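Local coordinates for protein hypothetical aspartyl-tRNA synthetase (Sulfolobus tokodaii, PDB 1WYD) that joins aspartate to tRNA(Asp) and, with relaxed specificity, to tRNA(Asn), first activating the amino acid with ATP, at residues V133-S138 and K258-I263; K142-T147 and F203-A208; F218-F223 and Q412-I417. One frame throughout, in Å; residues are numbered along the deposited sequence.

Contact 1: V133-S138 and K258-I263; sequences VIKIQS and KEELKI
Glu259 approaches Lys135 at the margin of the contact between two helices. Its OE2 stops 4.0 Å from NZ of Lys135. The opposite charges are near each other, but they do not form a salt bridge.

Glu260 buries the largest area of the contact. Its CA lies 7.3 Å from the CA of Ile136. CB packs against the isoleucine branch, 4.0 Å from Ile136 CG1 and equally near CD1. The two side chains pass each other in opposite directions. Further out, CG of Glu260 rests against CB and CE of Lys135. The bend at chi2 (72°) brings the glutamate CD beside CD and CE of Lys135. Glu260 and Lys135 cross at about a right angle. OE1 takes a weak hydrogen bond of 3.2 Å from Lys135 NZ, as part of a salt bridge. The same oxygen also touches CD and CE of the lysine.

Leu261 adds a looser apolar touch, with its CD2 4.4 Å from CD1 of Ile136. Both residues also pack on Ile253 of helix 235-256. Ile136 reaches Met405 of helix 401-409 as well, and Lys135 packs on Ile154 of the second subunit. The segment axes come within 9.7 Å, and their directions differ by 139°. Helix 128-150 is the long motif 1 helix of the class II synthetases, and helix 258-264 lies against it here.

The contact is therefore polar along one flank and apolar along the other. Glu260 is buried, and the ammonium of Lys135 probably helps to keep its carboxylate charged. Glu259 would add a weaker attraction from the margin.

Contact 2: K142-T147 and F203-A208; sequences KAFRET and FEVAPA
Arg145 runs across Phe203 at about a right angle. Its CB lies near CZ of the ring. CG comes closest, 3.5 Å from Phe203 CE2, and CD follows at 3.7 Å from the same atom. The chain is extended from CG to NE, and NE sits at the ring edge, in the ring plane. The guanidinium is turned 44° from that plane. At the tip, NH2 is 4.0 Å from CB of Val205. A water in the guanidinium plane lies 3.0 Å from NH2 of Arg145 and 2.7 Å from O of Val205, bridging helix and strand. NH1 forms a salt bridge with Glu155 of the second subunit.

Beside this, Phe144 turns its edge toward the face of Phe203. The pair is an offset edge-to-face stack, with planes at 89° and centroids 5.9 Å apart. CE2 of Phe144 also meets CG2 of Val205 at 3.6 Å.

A leucine in place of Arg145 would probably leave Glu155 of the second subunit without its charged mate and the bridging water without its helix partner.

The long motif 1 helix packed on a motif 2 strand of the largely antiparallel sheet, next to the dimer interface, is typical of the class II synthetase catalytic domain.

Contact 3: F218-F223 and Q412-I417; sequences FHLAEF and QSVKEI. With SO4 (sulfate ion), chain G.
Two first torsions bring Phe218 and Val414 together. In Phe218, CG stands beside the backbone N and anti to the carbonyl carbon (chi1 -74°). In Val414, CG2 is anti to the backbone N, while CG1 falls between N and the carbonyl carbon (chi1 81°).

The two side chains slide past each other in opposite directions. CD2 of Phe218 lies 3.3 Å from CB of Val414. The backbone N of Val414 sits 3.5 Å above the plane of the Phe218 ring, offset toward the rim. CE1 of the ring is 3.6 Å from O of Gln412. CD1 of Ile417 approaches the ring edge. Leu220 meets Val414 tip to tip, and the packing is tight, with Leu220 CD2 only 3.5 Å from Val414 CG1.

A sulfate, probably from the crystallisation liquor, joins the two segments. Its O3 accepts a hydrogen bond of 2.6 Å from N of Phe218 (152° at the hydrogen). O3 also receives a weak bond of 3.4 Å from N of Val414. Ser413 OG lies against O4, but at a distance too short to be trusted in detail. Ser413 opens a type I beta turn.

Segment 218-223 runs from the motif 2 loop into its second strand. Segment 412-417 follows the motif 3 helix, whose Arg403 bonds to O of Phe218 and is a predicted ATP-binding residue.

Apolar side chains thus hold the loops together, while backbone amides from both converge on one anion. The site can hold an anion in the crystal, though the sulfate alone does not establish a natural ligand.

Contacts 1 and 2 are buried and share helix 128-150; their segments follow each other along it without other contact. Contact 3 is partly buried and joins loops. The chemistry follows this: contact 1 sets a helix against a helix with a salt bridge beside apolar groups, contact 2 sets the helix on a strand with aromatic packing, an arginine and a bridging water, and contact 3 combines apolar packing with an anion held by amides. Contacts 2 and 3 reach neighbouring strands of one sheet, probably linked by a hydrogen bond from Ala208 N to Phe223 O (2.7 Å). Contacts 1 and 3 touch through Val133 and Ile417. All three have residues within reach of the second subunit.

Contact 1: V133-S138 and K258-I263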
loop_
_atom_site.group_PDB
_atom_site.type_symbol
_atom_site.label_atom_id
_atom_site.label_comp_id
_atom_site.label_asym_id
_atom_site.label_seq_id
_atom_site.Cartn_x
_atom_site.Cartn_y
_atom_site.Cartn_z
ATOM N N VAL B 133 -13.129 1.278 13.422
ATOM C CA VAL B 133 -12.152 2.164 12.802
ATOM C C VAL B 133 -11.272 1.376 11.852
ATOM O O VAL B 133 -11.025 1.789 10.735
ATOM C CB VAL B 133 -11.311 2.915 13.873
ATOM C CG1 VAL B 133 -10.326 3.880 13.232
ATOM C CG2 VAL B 133 -12.246 3.662 14.794
ATOM N N ILE B 134 -10.840 0.206 12.291
ATOM C CA ILE B 134 -9.896 -0.596 11.538
ATOM C C ILE B 134 -10.589 -1.043 10.246
ATOM O O ILE B 134 -10.021 -1.015 9.156
ATOM C CB ILE B 134 -9.472 -1.802 12.416
ATOM C CG1 ILE B 134 -8.629 -1.304 13.596
ATOM C CG2 ILE B 134 -8.802 -2.868 11.566
ATOM C CD1 ILE B 134 -8.149 -2.404 14.574
ATOM N N LYS B 135 -11.842 -1.430 10.388
ATOM C CA LYS B 135 -12.669 -1.829 9.243
ATOM C C LYS B 135 -12.921 -0.717 8.228
ATOM O O LYS B 135 -12.820 -0.949 7.030
ATOM C CB LYS B 135 -13.960 -2.481 9.718
ATOM C CG LYS B 135 -13.715 -3.901 10.180
ATOM C CD LYS B 135 -14.985 -4.651 10.624
ATOM C CE LYS B 135 -15.388 -4.305 12.022
ATOM N NZ LYS B 135 -16.451 -5.258 12.542
ATOM N N ILE B 136 -13.186 0.494 8.705
ATOM C CA ILE B 136 -13.527 1.619 7.824
ATOM C C ILE B 136 -12.328 2.068 7.009
ATOM O O ILE B 136 -12.480 2.446 5.828
ATOM C CB ILE B 136 -14.107 2.804 8.647
ATOM C CG1 ILE B 136 -15.568 2.523 9.006
ATOM C CG2 ILE B 136 -13.997 4.153 7.921
ATOM C CD1 ILE B 136 -16.153 3.542 9.989
ATOM N N GLN B 137 -11.153 2.089 7.655
ATOM C CA GLN B 137 -9.929 2.423 6.983
ATOM C C GLN B 137 -9.715 1.515 5.779
ATOM O O GLN B 137 -9.302 1.980 4.736
ATOM C CB GLN B 137 -8.722 2.299 7.953
ATOM C CG GLN B 137 -7.468 2.950 7.402
ATOM C CD GLN B 137 -6.264 2.981 8.372
ATOM O OE1 GLN B 137 -5.525 2.011 8.492
ATOM N NE2 GLN B 137 -6.047 4.115 8.994
ATOM N N SER B 138 -10.015 0.225 5.919
ATOM C CA SER B 138 -9.713 -0.747 4.885
ATOM C C SER B 138 -10.629 -0.544 3.683
ATOM O O SER B 138 -10.208 -0.652 2.508
ATOM C CB SER B 138 -9.879 -2.177 5.425
ATOM O OG SER B 138 -9.673 -3.138 4.384
ATOM N N LYS B 258 -22.194 0.410 7.279
ATOM C CA LYS B 258 -23.414 0.845 7.957
ATOM C C LYS B 258 -23.318 0.528 9.432
ATOM O O LYS B 258 -23.551 1.396 10.278
ATOM C CB LYS B 258 -24.593 0.058 7.388
ATOM C CG LYS B 258 -25.917 0.778 7.313
ATOM C CD LYS B 258 -26.994 -0.164 6.728
ATOM C CE LYS B 258 -28.424 0.220 7.191
ATOM N NZ LYS B 258 -29.443 -0.839 6.824
ATOM N N GLU B 259 -22.947 -0.725 9.707
ATOM C CA GLU B 259 -22.838 -1.290 11.052
ATOM C C GLU B 259 -21.731 -0.590 11.855
ATOM O O GLU B 259 -21.906 -0.281 13.035
ATOM C CB GLU B 259 -22.677 -2.826 10.945
ATOM C CG GLU B 259 -22.509 -3.608 12.242
ATOM C CD GLU B 259 -21.439 -4.720 12.153
ATOM O OE1 GLU B 259 -21.627 -5.699 11.367
ATOM O OE2 GLU B 259 -20.398 -4.619 12.877
ATOM N N GLU B 260 -20.629 -0.277 11.182
ATOM C CA GLU B 260 -19.468 0.339 11.811
ATOM C C GLU B 260 -19.781 1.776 12.197
ATOM O O GLU B 260 -19.509 2.196 13.325
ATOM C CB GLU B 260 -18.246 0.243 10.893
ATOM C CG GLU B 260 -17.552 -1.123 10.872
ATOM C CD GLU B 260 -18.323 -2.221 10.143
ATOM O OE1 GLU B 260 -18.051 -3.435 10.434
ATOM O OE2 GLU B 260 -19.190 -1.898 9.288
ATOM N N LEU B 261 -20.408 2.510 11.288
ATOM C CA LEU B 261 -20.897 3.852 11.593
ATOM C C LEU B 261 -21.905 3.886 12.760
ATOM O O LEU B 261 -21.922 4.831 13.592
ATOM C CB LEU B 261 -21.515 4.475 10.346
ATOM C CG LEU B 261 -20.544 4.907 9.244
ATOM C CD1 LEU B 261 -21.292 5.221 7.982
ATOM C CD2 LEU B 261 -19.710 6.130 9.677
ATOM N N LYS B 262 -22.740 2.847 12.807
ATOM C CA LYS B 262 -23.710 2.657 13.873
ATOM C C LYS B 262 -22.969 2.558 15.217
ATOM O O LYS B 262 -23.218 3.354 16.112
ATOM C CB LYS B 262 -24.576 1.432 13.571
ATOM C CG LYS B 262 -25.939 1.418 14.218
ATOM C CD LYS B 262 -26.395 -0.020 14.583
ATOM C CE LYS B 262 -27.573 0.007 15.591
ATOM N NZ LYS B 262 -28.067 -1.336 16.021
ATOM N N ILE B 263 -22.035 1.622 15.336
ATOM C CA ILE B 263 -21.172 1.533 16.532
ATOM C C ILE B 263 -20.493 2.863 16.894
ATOM O O ILE B 263 -20.291 3.163 18.071
ATOM C CB ILE B 263 -20.123 0.430 16.331
ATOM C CG1 ILE B 263 -20.793 -0.949 16.442
ATOM C CG2 ILE B 263 -18.907 0.601 17.287
ATOM C CD1 ILE B 263 -20.215 -1.955 15.493
#

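Contact 2: K142-T147 and F203-A208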
loop_
_atom_site.group_PDB
_atom_site.type_symbol
_atom_site.label_atom_id
_atom_site.label_comp_id
_atom_site.label_asym_id
_atom_site.label_seq_id
_atom_site.Cartn_x
_atom_site.Cartn_y
_atom_site.Cartn_z
ATOM N N LYS B 142 -9.861 0.712 -0.337
ATOM C CA LYS B 142 -10.474 -0.014 -1.426
ATOM C C LYS B 142 -11.188 1.003 -2.333
ATOM O O LYS B 142 -10.958 1.019 -3.535
ATOM C CB LYS B 142 -11.446 -1.078 -0.855
ATOM C CG LYS B 142 -11.883 -2.128 -1.852
ATOM C CD LYS B 142 -13.350 -2.564 -1.673
ATOM C CE LYS B 142 -14.305 -1.349 -1.587
ATOM N NZ LYS B 142 -15.699 -1.617 -2.063
ATOM N N ALA B 143 -11.976 1.894 -1.741
ATOM C CA ALA B 143 -12.794 2.829 -2.524
ATOM C C ALA B 143 -11.907 3.835 -3.201
ATOM O O ALA B 143 -12.245 4.340 -4.289
ATOM C CB ALA B 143 -13.828 3.559 -1.658
ATOM N N PHE B 144 -10.769 4.117 -2.566
ATOM C CA PHE B 144 -9.810 5.071 -3.097
ATOM C C PHE B 144 -9.223 4.490 -4.372
ATOM O O PHE B 144 -9.125 5.163 -5.370
ATOM C CB PHE B 144 -8.718 5.319 -2.041
ATOM C CG PHE B 144 -7.530 6.115 -2.530
ATOM C CD1 PHE B 144 -7.608 7.512 -2.637
ATOM C CD2 PHE B 144 -6.307 5.472 -2.827
ATOM C CE1 PHE B 144 -6.535 8.265 -3.058
ATOM C CE2 PHE B 144 -5.190 6.219 -3.257
ATOM C CZ PHE B 144 -5.304 7.644 -3.356
ATOM N N ARG B 145 -8.806 3.229 -4.325
ATOM C CA ARG B 145 -8.094 2.659 -5.449
ATOM C C ARG B 145 -9.093 2.391 -6.581
ATOM O O ARG B 145 -8.805 2.635 -7.754
ATOM C CB ARG B 145 -7.372 1.407 -5.023
ATOM C CG ARG B 145 -6.216 1.651 -4.055
ATOM C CD ARG B 145 -5.345 0.432 -3.898
ATOM N NE ARG B 145 -4.392 0.559 -2.800
ATOM C CZ ARG B 145 -4.600 0.132 -1.559
ATOM N NH1 ARG B 145 -5.745 -0.453 -1.246
ATOM N NH2 ARG B 145 -3.648 0.274 -0.616
ATOM N N GLU B 146 -10.277 1.921 -6.215
ATOM C CA GLU B 146 -11.339 1.628 -7.184
ATOM C C GLU B 146 -11.601 2.793 -8.138
ATOM O O GLU B 146 -11.546 2.622 -9.352
ATOM C CB GLU B 146 -12.593 1.215 -6.415
ATOM C CG GLU B 146 -13.835 0.984 -7.238
ATOM C CD GLU B 146 -15.014 0.741 -6.328
ATOM O OE1 GLU B 146 -15.499 -0.413 -6.277
ATOM O OE2 GLU B 146 -15.412 1.698 -5.630
ATOM N N THR B 147 -11.807 3.993 -7.582
ATOM C CA THR B 147 -12.026 5.195 -8.363
ATOM C C THR B 147 -10.866 5.451 -9.295
ATOM O O THR B 147 -11.062 5.842 -10.466
ATOM C CB THR B 147 -12.234 6.423 -7.448
ATOM O OG1 THR B 147 -13.398 6.209 -6.660
ATOM C CG2 THR B 147 -12.640 7.664 -8.270
ATOM N N PHE B 203 -0.774 6.312 -8.654
ATOM C CA PHE B 203 -0.954 6.606 -7.236
ATOM C C PHE B 203 -0.031 5.762 -6.342
ATOM O O PHE B 203 0.464 4.720 -6.766
ATOM C CB PHE B 203 -2.370 6.409 -6.779
ATOM C CG PHE B 203 -2.873 4.994 -6.876
ATOM C CD1 PHE B 203 -3.417 4.480 -8.085
ATOM C CD2 PHE B 203 -2.936 4.199 -5.740
ATOM C CE1 PHE B 203 -3.890 3.167 -8.147
ATOM C CE2 PHE B 203 -3.449 2.924 -5.808
ATOM C CZ PHE B 203 -3.955 2.422 -7.017
ATOM N N GLU B 204 0.102 6.192 -5.086
ATOM C CA GLU B 204 0.732 5.367 -4.089
ATOM C C GLU B 204 0.093 5.614 -2.726
ATOM O O GLU B 204 -0.200 6.742 -2.350
ATOM C CB GLU B 204 2.247 5.647 -4.141
ATOM C CG GLU B 204 3.025 5.450 -2.852
ATOM C CD GLU B 204 4.529 5.314 -3.060
ATOM O OE1 GLU B 204 5.124 6.094 -3.821
ATOM O OE2 GLU B 204 5.121 4.438 -2.443
ATOM N N VAL B 205 -0.167 4.549 -1.996
ATOM C CA VAL B 205 -0.593 4.663 -0.613
ATOM C C VAL B 205 0.573 4.006 0.151
ATOM O O VAL B 205 0.887 2.840 -0.100
ATOM C CB VAL B 205 -1.888 3.856 -0.336
ATOM C CG1 VAL B 205 -2.423 4.154 1.025
ATOM C CG2 VAL B 205 -2.983 4.174 -1.350
ATOM N N ALA B 206 1.200 4.730 1.072
ATOM C CA ALA B 206 2.435 4.203 1.694
ATOM C C ALA B 206 2.902 5.082 2.836
ATOM O O ALA B 206 2.523 6.264 2.913
ATOM C CB ALA B 206 3.516 4.102 0.671
ATOM N N PRO B 207 3.770 4.538 3.703
ATOM C CA PRO B 207 4.282 5.320 4.826
ATOM C C PRO B 207 5.123 6.506 4.344
ATOM O O PRO B 207 5.751 6.452 3.288
ATOM C CB PRO B 207 5.110 4.294 5.597
ATOM C CG PRO B 207 4.620 2.922 5.015
ATOM C CD PRO B 207 4.374 3.198 3.639
ATOM N N ALA B 208 5.049 7.599 5.104
ATOM C CA ALA B 208 6.021 8.686 5.077
ATOM C C ALA B 208 6.396 9.165 6.534
ATOM O O ALA B 208 5.845 8.714 7.560
ATOM C CB ALA B 208 5.482 9.840 4.279
HETATM O O HOH W 1 -0.820 1.112 -1.315
#

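Contact 3: F218-F223 and Q412-I417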
loop_
_atom_site.group_PDB
_atom_site.type_symbol
_atom_site.label_atom_id
_atom_site.label_comp_id
_atom_site.label_asym_id
_atom_site.label_seq_id
_atom_site.Cartn_x
_atom_site.Cartn_y
_atom_site.Cartn_z
ATOM N N PHE B 218 -2.954 15.655 15.599
ATOM C CA PHE B 218 -2.708 15.146 14.260
ATOM C C PHE B 218 -1.352 15.439 13.709
ATOM O O PHE B 218 -1.222 15.981 12.614
ATOM C CB PHE B 218 -3.791 15.634 13.313
ATOM C CG PHE B 218 -5.060 14.929 13.519
ATOM C CD1 PHE B 218 -5.992 15.424 14.423
ATOM C CD2 PHE B 218 -5.291 13.707 12.881
ATOM C CE1 PHE B 218 -7.161 14.752 14.658
ATOM C CE2 PHE B 218 -6.462 13.014 13.112
ATOM C CZ PHE B 218 -7.402 13.541 14.016
ATOM N N HIS B 219 -0.327 15.060 14.463
ATOM C CA HIS B 219 1.011 15.258 13.995
ATOM C C HIS B 219 1.922 14.094 14.349
ATOM O O HIS B 219 3.014 14.317 14.888
ATOM C CB HIS B 219 1.565 16.529 14.594
ATOM C CG HIS B 219 1.288 17.741 13.780
ATOM N ND1 HIS B 219 0.053 18.356 13.767
ATOM C CD2 HIS B 219 2.082 18.456 12.951
ATOM C CE1 HIS B 219 0.092 19.388 12.941
ATOM N NE2 HIS B 219 1.315 19.482 12.447
ATOM N N LEU B 220 1.495 12.877 14.018
ATOM C CA LEU B 220 2.358 11.689 14.144
ATOM C C LEU B 220 3.668 11.813 13.335
ATOM O O LEU B 220 3.701 12.533 12.353
ATOM C CB LEU B 220 1.585 10.403 13.794
ATOM C CG LEU B 220 0.276 10.129 14.566
ATOM C CD1 LEU B 220 -0.309 8.788 14.180
ATOM C CD2 LEU B 220 0.461 10.207 16.102
ATOM N N ALA B 221 4.754 11.169 13.785
ATOM C CA ALA B 221 6.013 11.250 13.070
ATOM C C ALA B 221 6.050 10.286 11.885
ATOM O O ALA B 221 6.723 10.539 10.869
ATOM C CB ALA B 221 7.229 10.940 14.048
ATOM N N GLU B 222 5.352 9.165 12.051
ATOM C CA GLU B 222 5.033 8.240 10.961
ATOM C C GLU B 222 3.544 8.313 10.526
ATOM O O GLU B 222 2.644 8.335 11.347
ATOM C CB GLU B 222 5.314 6.832 11.397
ATOM C CG GLU B 222 5.350 5.840 10.242
ATOM C CD GLU B 222 5.701 4.469 10.766
ATOM O OE1 GLU B 222 6.906 4.231 11.055
ATOM O OE2 GLU B 222 4.753 3.677 10.952
ATOM N N PHE B 223 3.304 8.271 9.223
ATOM C CA PHE B 223 1.957 8.480 8.714
ATOM C C PHE B 223 1.807 7.931 7.302
ATOM O O PHE B 223 2.752 7.966 6.528
ATOM C CB PHE B 223 1.565 9.967 8.771
ATOM C CG PHE B 223 2.577 10.916 8.156
ATOM C CD1 PHE B 223 2.492 11.293 6.804
ATOM C CD2 PHE B 223 3.586 11.501 8.952
ATOM C CE1 PHE B 223 3.415 12.193 6.242
ATOM C CE2 PHE B 223 4.533 12.404 8.390
ATOM C CZ PHE B 223 4.444 12.743 7.045
ATOM N N GLN B 412 -11.691 12.456 16.955
ATOM C CA GLN B 412 -10.918 13.686 16.998
ATOM C C GLN B 412 -9.475 13.468 17.491
ATOM O O GLN B 412 -8.797 14.417 17.847
ATOM C CB GLN B 412 -11.614 14.709 17.918
ATOM C CG GLN B 412 -12.999 15.199 17.448
ATOM C CD GLN B 412 -12.977 15.724 16.009
ATOM O OE1 GLN B 412 -12.453 16.805 15.751
ATOM N NE2 GLN B 412 -13.532 14.953 15.078
ATOM N N SER B 413 -8.997 12.235 17.518
ATOM C CA SER B 413 -7.578 12.026 17.854
ATOM C C SER B 413 -6.922 11.021 16.917
ATOM O O SER B 413 -7.405 9.900 16.727
ATOM C CB SER B 413 -7.397 11.607 19.307
ATOM O OG SER B 413 -6.021 11.378 19.618
ATOM N N VAL B 414 -5.820 11.448 16.324
ATOM C CA VAL B 414 -5.013 10.594 15.458
ATOM C C VAL B 414 -4.408 9.388 16.190
ATOM O O VAL B 414 -4.117 8.375 15.577
ATOM C CB VAL B 414 -3.916 11.414 14.801
ATOM C CG1 VAL B 414 -2.722 11.617 15.764
ATOM C CG2 VAL B 414 -3.509 10.790 13.505
ATOM N N LYS B 415 -4.246 9.486 17.502
ATOM C CA LYS B 415 -3.675 8.362 18.248
ATOM C C LYS B 415 -4.782 7.404 18.565
ATOM O O LYS B 415 -4.555 6.308 19.028
ATOM C CB LYS B 415 -3.021 8.828 19.548
ATOM C CG LYS B 415 -2.026 9.962 19.383
ATOM C CD LYS B 415 -2.092 10.888 20.617
ATOM C CE LYS B 415 -1.402 10.250 21.805
ATOM N NZ LYS B 415 -1.252 11.249 22.894
ATOM N N GLU B 416 -6.001 7.854 18.349
ATOM C CA GLU B 416 -7.130 6.966 18.448
ATOM C C GLU B 416 -7.469 6.293 17.101
ATOM O O GLU B 416 -8.262 5.357 17.061
ATOM C CB GLU B 416 -8.311 7.722 18.998
ATOM C CG GLU B 416 -8.014 8.483 20.255
ATOM C CD GLU B 416 -9.061 8.245 21.305
ATOM O OE1 GLU B 416 -10.272 8.078 20.941
ATOM O OE2 GLU B 416 -8.668 8.236 22.495
ATOM N N ILE B 417 -6.871 6.753 16.007
ATOM C CA ILE B 417 -7.128 6.143 14.700
ATOM C C ILE B 417 -6.001 5.169 14.321
ATOM O O ILE B 417 -6.251 4.034 13.878
ATOM C CB ILE B 417 -7.367 7.253 13.627
ATOM C CG1 ILE B 417 -8.763 7.880 13.819
ATOM C CG2 ILE B 417 -7.235 6.708 12.207
ATOM C CD1 ILE B 417 -8.942 9.347 13.373
HETATM S S SO4 G . -3.908 14.116 18.839
HETATM O O1 SO4 G . -4.834 14.919 19.635
HETATM O O2 SO4 G . -2.530 14.599 19.069
HETATM O O3 SO4 G . -4.273 14.259 17.419
HETATM O O4 SO4 G . -4.027 12.716 19.255
#